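Local atomic coordinates of killer cell lectin-like receptor 3 (Mus musculus, PDB entry 3C8J), a protein that serves as a class I MHC receptor on the surface of mouse natural killer cells, acting as a disulfide-linked homodimer with a C-type lectin-like domain. Residues C91-M96 with Q109-P114; E119-L124 with D160-K165; S102-N107 with Y190-G195. The protein carries 4 engineered substitutions. All blocks are in the same frame, centred on the assembly; numbering follows the deposited sequence.

Interaction 1. Residues C91-M96 with Q109-P114. Engineered in segment 109-114: Gly112 (natural residue Ser).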
loop_
_atom_site.group_PDB
_atom_site.type_symbol
_atom_site.label_atom_id
_atom_site.label_comp_id
_atom_site.label_asym_id
_atom_site.label_seq_id
_atom_site.Cartn_x
_atom_site.Cartn_y
_atom_site.Cartn_z
ATOM N N CYS A 91 -3.776 -4.256 -4.442
ATOM C CA CYS A 91 -3.723 -5.059 -3.204
ATOM C C CYS A 91 -3.436 -6.515 -3.472
ATOM O O CYS A 91 -3.766 -7.030 -4.549
ATOM C CB CYS A 91 -4.972 -4.932 -2.328
ATOM S SG CYS A 91 -5.437 -3.249 -1.943
ATOM N N TYR A 92 -2.818 -7.154 -2.477
ATOM C CA TYR A 92 -2.370 -8.522 -2.571
ATOM C C TYR A 92 -2.876 -9.368 -1.404
ATOM O O TYR A 92 -3.128 -8.853 -0.308
ATOM C CB TYR A 92 -0.829 -8.577 -2.554
ATOM C CG TYR A 92 -0.137 -7.635 -3.495
ATOM C CD1 TYR A 92 0.149 -6.344 -3.116
ATOM C CD2 TYR A 92 0.244 -8.051 -4.784
ATOM C CE1 TYR A 92 0.800 -5.463 -3.992
ATOM C CE2 TYR A 92 0.902 -7.184 -5.670
ATOM C CZ TYR A 92 1.167 -5.893 -5.260
ATOM O OH TYR A 92 1.792 -5.027 -6.117
ATOM N N TYR A 93 -2.978 -10.668 -1.656
ATOM C CA TYR A 93 -3.174 -11.696 -0.651
ATOM C C TYR A 93 -1.911 -12.535 -0.620
ATOM O O TYR A 93 -1.466 -13.054 -1.663
ATOM C CB TYR A 93 -4.326 -12.640 -1.033
ATOM C CG TYR A 93 -5.696 -12.236 -0.570
ATOM C CD1 TYR A 93 -6.638 -11.789 -1.480
ATOM C CD2 TYR A 93 -6.064 -12.322 0.765
ATOM C CE1 TYR A 93 -7.895 -11.420 -1.079
ATOM C CE2 TYR A 93 -7.341 -11.938 1.180
ATOM C CZ TYR A 93 -8.241 -11.491 0.243
ATOM O OH TYR A 93 -9.508 -11.113 0.599
ATOM N N PHE A 94 -1.330 -12.705 0.553
ATOM C CA PHE A 94 -0.224 -13.638 0.644
ATOM C C PHE A 94 -0.787 -14.831 1.368
ATOM O O PHE A 94 -1.131 -14.741 2.547
ATOM C CB PHE A 94 0.978 -13.023 1.360
ATOM C CG PHE A 94 1.467 -11.740 0.734
ATOM C CD1 PHE A 94 0.856 -10.548 1.017
ATOM C CD2 PHE A 94 2.544 -11.734 -0.143
ATOM C CE1 PHE A 94 1.297 -9.361 0.438
ATOM C CE2 PHE A 94 2.999 -10.542 -0.722
ATOM C CZ PHE A 94 2.367 -9.370 -0.435
ATOM N N ILE A 95 -0.947 -15.929 0.636
ATOM C CA ILE A 95 -1.506 -17.147 1.192
ATOM C C ILE A 95 -0.365 -18.026 1.694
ATOM O O ILE A 95 0.453 -18.532 0.913
ATOM C CB ILE A 95 -2.401 -17.876 0.171
ATOM C CG1 ILE A 95 -3.430 -16.894 -0.382
ATOM C CG2 ILE A 95 -3.089 -19.082 0.821
ATOM C CD1 ILE A 95 -4.550 -17.525 -1.121
ATOM N N MET A 96 -0.337 -18.189 3.013
ATOM C CA MET A 96 0.790 -18.758 3.740
ATOM C C MET A 96 0.633 -20.248 4.082
ATOM O O MET A 96 1.039 -20.695 5.156
ATOM C CB MET A 96 1.029 -17.909 4.996
ATOM C CG MET A 96 1.364 -16.446 4.680
ATOM S SD MET A 96 2.829 -16.137 3.645
ATOM C CE MET A 96 4.198 -16.186 4.819
ATOM N N GLN A 109 -8.610 -17.576 -7.063
ATOM C CA GLN A 109 -9.925 -17.435 -7.708
ATOM C C GLN A 109 -11.027 -17.373 -6.667
ATOM O O GLN A 109 -11.912 -16.529 -6.756
ATOM C CB GLN A 109 -10.239 -18.585 -8.690
ATOM C CG GLN A 109 -10.127 -18.224 -10.176
ATOM C CD GLN A 109 -10.878 -16.936 -10.554
ATOM O OE1 GLN A 109 -10.260 -15.878 -10.734
ATOM N NE2 GLN A 109 -12.206 -17.022 -10.661
ATOM N N HIS A 110 -10.955 -18.264 -5.682
ATOM C CA HIS A 110 -11.940 -18.346 -4.626
ATOM C C HIS A 110 -12.157 -17.024 -3.877
ATOM O O HIS A 110 -13.220 -16.802 -3.322
ATOM C CB HIS A 110 -11.562 -19.453 -3.656
ATOM C CG HIS A 110 -12.569 -19.665 -2.572
ATOM N ND1 HIS A 110 -12.378 -19.217 -1.283
ATOM C CD2 HIS A 110 -13.789 -20.250 -2.592
ATOM C CE1 HIS A 110 -13.427 -19.540 -0.547
ATOM N NE2 HIS A 110 -14.297 -20.166 -1.319
ATOM N N TYR A 111 -11.165 -16.147 -3.861
ATOM C CA TYR A 111 -11.362 -14.821 -3.270
ATOM C C TYR A 111 -11.602 -13.754 -4.328
ATOM O O TYR A 111 -11.645 -12.571 -4.011
ATOM C CB TYR A 111 -10.171 -14.427 -2.394
ATOM C CG TYR A 111 -9.954 -15.401 -1.289
ATOM C CD1 TYR A 111 -8.830 -16.211 -1.273
ATOM C CD2 TYR A 111 -10.896 -15.548 -0.277
ATOM C CE1 TYR A 111 -8.628 -17.143 -0.259
ATOM C CE2 TYR A 111 -10.714 -16.469 0.733
ATOM C CZ TYR A 111 -9.573 -17.269 0.734
ATOM O OH TYR A 111 -9.372 -18.189 1.738
ATOM N N GLY A 112 -11.742 -14.174 -5.586
ATOM C CA GLY A 112 -11.880 -13.231 -6.690
ATOM C C GLY A 112 -10.679 -12.323 -6.918
ATOM O O GLY A 112 -10.795 -11.301 -7.568
ATOM N N VAL A 113 -9.522 -12.695 -6.391
ATOM C CA VAL A 113 -8.309 -11.916 -6.607
ATOM C C VAL A 113 -7.323 -12.878 -7.220
ATOM O O VAL A 113 -6.810 -13.748 -6.532
ATOM C CB VAL A 113 -7.761 -11.316 -5.288
ATOM C CG1 VAL A 113 -6.463 -10.612 -5.513
ATOM C CG2 VAL A 113 -8.781 -10.352 -4.681
ATOM N N PRO A 114 -7.084 -12.754 -8.530
ATOM C CA PRO A 114 -6.360 -13.839 -9.206
ATOM C C PRO A 114 -4.859 -13.912 -8.872
ATOM O O PRO A 114 -4.286 -12.960 -8.363
ATOM C CB PRO A 114 -6.598 -13.545 -10.698
ATOM C CG PRO A 114 -7.703 -12.447 -10.731
ATOM C CD PRO A 114 -7.478 -11.679 -9.463
#
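Tyr93 and Val113 meet where the strand 90-96 passes the turn that follows helix 101-110, and the tyrosine does most of the touching. Its CB points toward that turn, and with CG turned away from the carbonyl carbon (chi1 -89°) one ring edge is carried to it. CD1 lies 4.0 Å from CB of Val113, which sits at the ring's edge and in its plane. Next along this edge, CE1 is 3.9 Å from CG2 of Val113 and also 4.0 Å from CB of Tyr111. The two tyrosine rings lie nearly parallel, their planes at 29°, but are slid so far apart that they hardly overlap. Ile95 completes the row: its CD1 sits at the edge of the Tyr111 ring, 4.2 Å from CE1. Phe201 of the second subunit stacks on the Tyr93 ring and also packs on Val113. Gly112, an engineered residue here, has positive phi and donates its N to Gln109 O, 2.6 Å away, while Val113 N reaches back to Cys108 O. The glycine is the C' residue of a Schellman motif, which ends the first helix of this C-type lectin-like domain.

Interaction 2. Residues E119-L124 with D160-K165. Engineered in segment 160-165: Lys164 (natural residue Arg).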
loop_
_atom_site.group_PDB
_atom_site.type_symbol
_atom_site.label_atom_id
_atom_site.label_comp_id
_atom_site.label_asym_id
_atom_site.label_seq_id
_atom_site.Cartn_x
_atom_site.Cartn_y
_atom_site.Cartn_z
ATOM N N GLU A 119 3.852 -6.314 -12.902
ATOM C CA GLU A 119 3.904 -5.379 -14.028
ATOM C C GLU A 119 5.309 -4.926 -14.378
ATOM O O GLU A 119 5.678 -4.890 -15.551
ATOM C CB GLU A 119 3.011 -4.155 -13.801
ATOM C CG GLU A 119 1.536 -4.470 -13.632
ATOM C CD GLU A 119 0.875 -5.059 -14.881
ATOM O OE1 GLU A 119 1.552 -5.221 -15.941
ATOM O OE2 GLU A 119 -0.345 -5.362 -14.799
ATOM N N ASP A 120 6.082 -4.574 -13.359
ATOM C CA ASP A 120 7.431 -4.067 -13.568
ATOM C C ASP A 120 8.398 -4.420 -12.440
ATOM O O ASP A 120 7.993 -5.030 -11.431
ATOM C CB ASP A 120 7.414 -2.555 -13.853
ATOM C CG ASP A 120 6.603 -1.775 -12.855
ATOM O OD1 ASP A 120 6.189 -2.321 -11.821
ATOM O OD2 ASP A 120 6.390 -0.577 -13.103
ATOM N N GLU A 121 9.673 -4.065 -12.647
ATOM C CA GLU A 121 10.748 -4.341 -11.701
ATOM C C GLU A 121 10.568 -3.622 -10.379
ATOM O O GLU A 121 11.088 -4.070 -9.359
ATOM C CB GLU A 121 12.114 -3.978 -12.293
ATOM C CG GLU A 121 12.721 -5.044 -13.199
ATOM C CD GLU A 121 14.217 -5.218 -12.975
ATOM O OE1 GLU A 121 14.626 -5.401 -11.795
ATOM O OE2 GLU A 121 14.983 -5.174 -13.972
ATOM N N ASP A 122 9.852 -2.504 -10.392
ATOM C CA ASP A 122 9.562 -1.777 -9.160
ATOM C C ASP A 122 8.647 -2.593 -8.261
ATOM O O ASP A 122 8.898 -2.726 -7.049
ATOM C CB ASP A 122 8.928 -0.416 -9.455
ATOM C CG ASP A 122 9.931 0.601 -10.001
ATOM O OD1 ASP A 122 9.499 1.745 -10.303
ATOM O OD2 ASP A 122 11.144 0.265 -10.118
ATOM N N GLU A 123 7.587 -3.131 -8.862
ATOM C CA GLU A 123 6.662 -3.995 -8.167
ATOM C C GLU A 123 7.345 -5.284 -7.718
ATOM O O GLU A 123 7.194 -5.679 -6.565
ATOM C CB GLU A 123 5.433 -4.296 -9.020
ATOM C CG GLU A 123 4.426 -5.147 -8.266
ATOM C CD GLU A 123 3.188 -5.481 -9.049
ATOM O OE1 GLU A 123 2.154 -5.666 -8.386
ATOM O OE2 GLU A 123 3.238 -5.570 -10.299
ATOM N N LEU A 124 8.095 -5.932 -8.607
ATOM C CA LEU A 124 8.848 -7.128 -8.209
ATOM C C LEU A 124 9.679 -6.881 -6.928
ATOM O O LEU A 124 9.544 -7.598 -5.930
ATOM C CB LEU A 124 9.745 -7.649 -9.347
ATOM C CG LEU A 124 10.803 -8.720 -8.997
ATOM C CD1 LEU A 124 10.232 -9.922 -8.247
ATOM C CD2 LEU A 124 11.527 -9.192 -10.222
ATOM N N ASP A 160 8.959 -9.129 -18.956
ATOM C CA ASP A 160 9.133 -10.114 -20.030
ATOM C C ASP A 160 10.522 -10.028 -20.655
ATOM O O ASP A 160 11.177 -11.056 -20.841
ATOM C CB ASP A 160 8.029 -9.993 -21.100
ATOM C CG ASP A 160 6.644 -10.400 -20.582
ATOM O OD1 ASP A 160 6.549 -11.178 -19.609
ATOM O OD2 ASP A 160 5.640 -9.936 -21.155
ATOM N N MET A 161 10.964 -8.803 -20.957
ATOM C CA MET A 161 12.299 -8.555 -21.502
ATOM C C MET A 161 13.393 -9.236 -20.681
ATOM O O MET A 161 14.202 -10.006 -21.222
ATOM C CB MET A 161 12.577 -7.053 -21.609
ATOM C CG MET A 161 12.192 -6.458 -22.947
ATOM S SD MET A 161 13.641 -5.753 -23.756
ATOM C CE MET A 161 13.151 -5.734 -25.500
ATOM N N LYS A 162 13.398 -8.946 -19.381
ATOM C CA LYS A 162 14.325 -9.551 -18.430
ATOM C C LYS A 162 14.087 -11.066 -18.306
ATOM O O LYS A 162 15.037 -11.855 -18.336
ATOM C CB LYS A 162 14.200 -8.846 -17.073
ATOM C CG LYS A 162 15.006 -9.455 -15.925
ATOM C CD LYS A 162 14.438 -9.008 -14.566
ATOM C CE LYS A 162 14.924 -9.889 -13.422
ATOM N NZ LYS A 162 14.752 -9.211 -12.121
ATOM N N ILE A 163 12.819 -11.456 -18.192
ATOM C CA ILE A 163 12.421 -12.856 -18.045
ATOM C C ILE A 163 12.880 -13.746 -19.205
ATOM O O ILE A 163 13.446 -14.812 -18.983
ATOM C CB ILE A 163 10.890 -12.973 -17.802
ATOM C CG1 ILE A 163 10.582 -12.753 -16.312
ATOM C CG2 ILE A 163 10.350 -14.321 -18.265
ATOM C CD1 ILE A 163 9.119 -12.433 -15.986
ATOM N N LYS A 164 12.656 -13.309 -20.439
ATOM C CA LYS A 164 13.069 -14.110 -21.586
ATOM C C LYS A 164 14.596 -14.221 -21.684
ATOM O O LYS A 164 15.120 -15.179 -22.268
ATOM C CB LYS A 164 12.431 -13.615 -22.895
ATOM C CG LYS A 164 12.894 -12.250 -23.393
ATOM C CD LYS A 164 12.391 -12.012 -24.810
ATOM C CE LYS A 164 13.130 -10.868 -25.495
ATOM N NZ LYS A 164 12.812 -10.812 -26.956
ATOM N N LYS A 165 15.300 -13.256 -21.096
ATOM C CA LYS A 165 16.757 -13.332 -21.015
ATOM C C LYS A 165 17.203 -14.158 -19.803
ATOM O O LYS A 165 18.400 -14.392 -19.606
ATOM C CB LYS A 165 17.400 -11.934 -21.029
ATOM C CG LYS A 165 18.876 -11.947 -21.425
ATOM C CD LYS A 165 19.383 -10.600 -21.897
ATOM C CE LYS A 165 20.833 -10.737 -22.355
ATOM N NZ LYS A 165 21.265 -9.638 -23.260
#
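Lys162 reaches from the short helix 160-164 to the first turn of helix 121-130, where its NZ lies near both Leu124 and Glu121, and its CD beside the Glu121 carboxylate. The closer-packed part of this small contact lies beside Leu124. Its CG is anti to the backbone N (chi1 168°) and, with chi2 at 52°, CD2 stands 3.7 Å from NZ of Lys162. This leucine is buried, and Ile118 and Ile181 press on it from elsewhere in the chain, so the ammonium group ends beside an apolar patch. Ile163, on the same short helix as the lysine, also touches Ile181, so Ile181 of strand 181-184 touches both helices.

The helix 160-164 belongs to the long excursion between strands 148-151 and 173-176 of the C-type lectin-like fold, and from Met161 onward the segment lies in a region implicated in MHC class I binding. Helix 121-130 is the second helix of the fold. Asp120 stands at its N-cap, where OD1 accepts a weak bond from Glu123 N. More firmly, Glu119 N donates to OE2 of Glu123 over 2.8 Å in a nearly straight bond (171°), OE2 being met almost along its C-O axis. This probably helps to fix the start of the helix that presents Glu121.

Toward the outside the contact is looser. Glu121 bends at chi2 and crosses the extended lysine chain at about a right angle. The carboxylate OE1 stays 3.8 Å from NZ of Lys162, a long salt bridge, while OE2 lies 3.9 Å from CD of the same lysine. Both residues are partly exposed, so water probably weakens the attraction between their charges.

Interaction 3. Residues S102-N107 with Y190-G195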
loop_
_atom_site.group_PDB
_atom_site.type_symbol
_atom_site.label_atom_id
_atom_site.label_comp_id
_atom_site.label_asym_id
_atom_site.label_seq_id
_atom_site.Cartn_x
_atom_site.Cartn_y
_atom_site.Cartn_z
ATOM N N SER A 102 -1.239 -24.873 -9.288
ATOM C CA SER A 102 -2.654 -24.939 -9.613
ATOM C C SER A 102 -3.555 -24.621 -8.411
ATOM O O SER A 102 -4.584 -23.966 -8.563
ATOM C CB SER A 102 -2.994 -26.304 -10.192
ATOM O OG SER A 102 -3.955 -26.134 -11.209
ATOM N N GLY A 103 -3.159 -25.086 -7.226
ATOM C CA GLY A 103 -3.905 -24.848 -6.000
ATOM C C GLY A 103 -3.871 -23.375 -5.678
ATOM O O GLY A 103 -4.863 -22.798 -5.206
ATOM N N CYS A 104 -2.719 -22.763 -5.950
ATOM C CA CYS A 104 -2.536 -21.337 -5.748
ATOM C C CYS A 104 -3.463 -20.549 -6.664
ATOM O O CYS A 104 -4.210 -19.676 -6.213
ATOM C CB CYS A 104 -1.081 -20.964 -5.988
ATOM S SG CYS A 104 -0.763 -19.193 -6.001
ATOM N N LYS A 105 -3.436 -20.874 -7.949
ATOM C CA LYS A 105 -4.418 -20.319 -8.863
ATOM C C LYS A 105 -5.834 -20.527 -8.308
ATOM O O LYS A 105 -6.631 -19.586 -8.256
ATOM C CB LYS A 105 -4.300 -20.938 -10.265
ATOM C CG LYS A 105 -5.337 -20.372 -11.219
ATOM C CD LYS A 105 -5.097 -20.708 -12.649
ATOM C CE LYS A 105 -6.315 -20.259 -13.448
ATOM N NZ LYS A 105 -6.238 -20.681 -14.871
ATOM N N ALA A 106 -6.134 -21.759 -7.898
ATOM C CA ALA A 106 -7.452 -22.105 -7.377
ATOM C C ALA A 106 -7.843 -21.199 -6.205
ATOM O O ALA A 106 -8.885 -20.547 -6.261
ATOM C CB ALA A 106 -7.505 -23.561 -6.978
ATOM N N ASN A 107 -6.995 -21.141 -5.171
ATOM C CA ASN A 107 -7.303 -20.374 -3.967
ATOM C C ASN A 107 -7.568 -18.932 -4.281
ATOM O O ASN A 107 -8.525 -18.353 -3.782
ATOM C CB ASN A 107 -6.171 -20.441 -2.943
ATOM C CG ASN A 107 -6.150 -21.746 -2.166
ATOM O OD1 ASN A 107 -6.706 -22.768 -2.593
ATOM N ND2 ASN A 107 -5.486 -21.721 -1.011
ATOM N N TYR A 190 4.384 -24.611 -2.462
ATOM C CA TYR A 190 4.908 -23.319 -2.056
ATOM C C TYR A 190 3.791 -22.407 -1.562
ATOM O O TYR A 190 2.597 -22.707 -1.688
ATOM C CB TYR A 190 5.620 -22.627 -3.222
ATOM C CG TYR A 190 6.975 -23.174 -3.572
ATOM C CD1 TYR A 190 7.437 -23.103 -4.889
ATOM C CD2 TYR A 190 7.797 -23.777 -2.607
ATOM C CE1 TYR A 190 8.685 -23.605 -5.246
ATOM C CE2 TYR A 190 9.064 -24.290 -2.948
ATOM C CZ TYR A 190 9.501 -24.192 -4.280
ATOM O OH TYR A 190 10.733 -24.702 -4.677
ATOM N N TYR A 191 4.187 -21.270 -1.020
ATOM C CA TYR A 191 3.239 -20.213 -0.716
ATOM C C TYR A 191 2.686 -19.645 -2.029
ATOM O O TYR A 191 2.990 -20.138 -3.116
ATOM C CB TYR A 191 3.931 -19.118 0.058
ATOM C CG TYR A 191 4.485 -19.532 1.385
ATOM C CD1 TYR A 191 5.663 -18.964 1.862
ATOM C CD2 TYR A 191 3.824 -20.466 2.188
ATOM C CE1 TYR A 191 6.176 -19.311 3.107
ATOM C CE2 TYR A 191 4.332 -20.830 3.436
ATOM C CZ TYR A 191 5.509 -20.245 3.892
ATOM O OH TYR A 191 6.031 -20.590 5.125
ATOM N N CYS A 192 1.898 -18.589 -1.922
ATOM C CA CYS A 192 1.105 -18.136 -3.028
ATOM C C CYS A 192 0.742 -16.664 -2.852
ATOM O O CYS A 192 0.359 -16.250 -1.751
ATOM C CB CYS A 192 -0.142 -19.004 -3.058
ATOM S SG CYS A 192 -1.390 -18.525 -4.176
ATOM N N ILE A 193 0.880 -15.886 -3.928
ATOM C CA ILE A 193 0.511 -14.467 -3.927
ATOM C C ILE A 193 -0.603 -14.145 -4.913
ATOM O O ILE A 193 -0.474 -14.412 -6.107
ATOM C CB ILE A 193 1.693 -13.524 -4.271
ATOM C CG1 ILE A 193 2.950 -13.907 -3.482
ATOM C CG2 ILE A 193 1.292 -12.072 -3.981
ATOM C CD1 ILE A 193 4.137 -12.985 -3.697
ATOM N N CYS A 194 -1.682 -13.550 -4.410
ATOM C CA CYS A 194 -2.770 -13.101 -5.267
ATOM C C CYS A 194 -2.662 -11.599 -5.403
ATOM O O CYS A 194 -2.276 -10.931 -4.458
ATOM C CB CYS A 194 -4.127 -13.457 -4.661
ATOM S SG CYS A 194 -4.333 -15.148 -4.061
ATOM N N GLY A 195 -3.005 -11.051 -6.561
ATOM C CA GLY A 195 -2.916 -9.615 -6.740
ATOM C C GLY A 195 -4.034 -9.035 -7.579
ATOM O O GLY A 195 -4.589 -9.726 -8.404
#
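The helical segment 102-107 lies against the extended strand segment 190-195, and their backbones come nearest at Cys104 and Cys192, where the CA atoms are 5.6 Å apart. Such an approach is short enough for one covalent bridge to join the two elements. Each cysteine points its CB toward the other segment and holds SG anti to its own backbone N, with chi1 172° in both residues, which directs both sulfurs into the gap between helix and strand. The SG of Cys104 is bonded to SG of Cys192 at 2.0 Å, and the disulfide torsion of 77° gives it right-handed sense. The flanking carbons are drawn in as well: CB of Cys104 stands 3.6 Å from CB of Cys192. Both cysteines are buried, and they supply most of the surface hidden between the segments.

The neighbouring residues contribute little by comparison. Ile193 comes near through its backbone, its N lying 4.2 Å from SG of Cys104, while its side chain turns away to pack on Phe94. On the helix, Asn107 points toward the strand but rests on Ile95 and Arg79. The helix itself is regular here, with Ala106 N donating to Ser102 O and Asn107 N to Gly103 O.

A second bridge lies one helical turn further on (Cys108) and two residues along the strand (Cys194). It corresponds to the canonical helix-to-last-strand disulfide of the C-type lectin-like fold; Cys104-Cys192 is an additional bridge beside it. Around the latter, Cys104 packs on Thr99, Ile115 and Trp137, which places the disulfide between helix 101-110 and the sheet, where strand 190-197 runs antiparallel to strand 90-96 and parallel to strand 136-143.

In the fold
Interactions 1 and 3 form a continuous unit, their centres about 7 Å apart, because both use helix 101-110 and adjacent strands of one sheet. Backbone bonds stitch them together: Ile95 N lies 2.7 Å from Cys192 O, and Tyr93 O lies 2.8 Å from Cys194 N. Interaction 2 lies across the chain's centre, its own centre about 21 Å from that of interaction 1 and about 20 Å from that of interaction 3. Tyr92 OH and Glu123 OE1, very close but at a doubtful distance, nevertheless link interactions 1 and 2. The division is consistent with two surfaces: interaction 1 touches the second subunit, whereas segment 160-165 overlaps a region implicated in MHC class I binding.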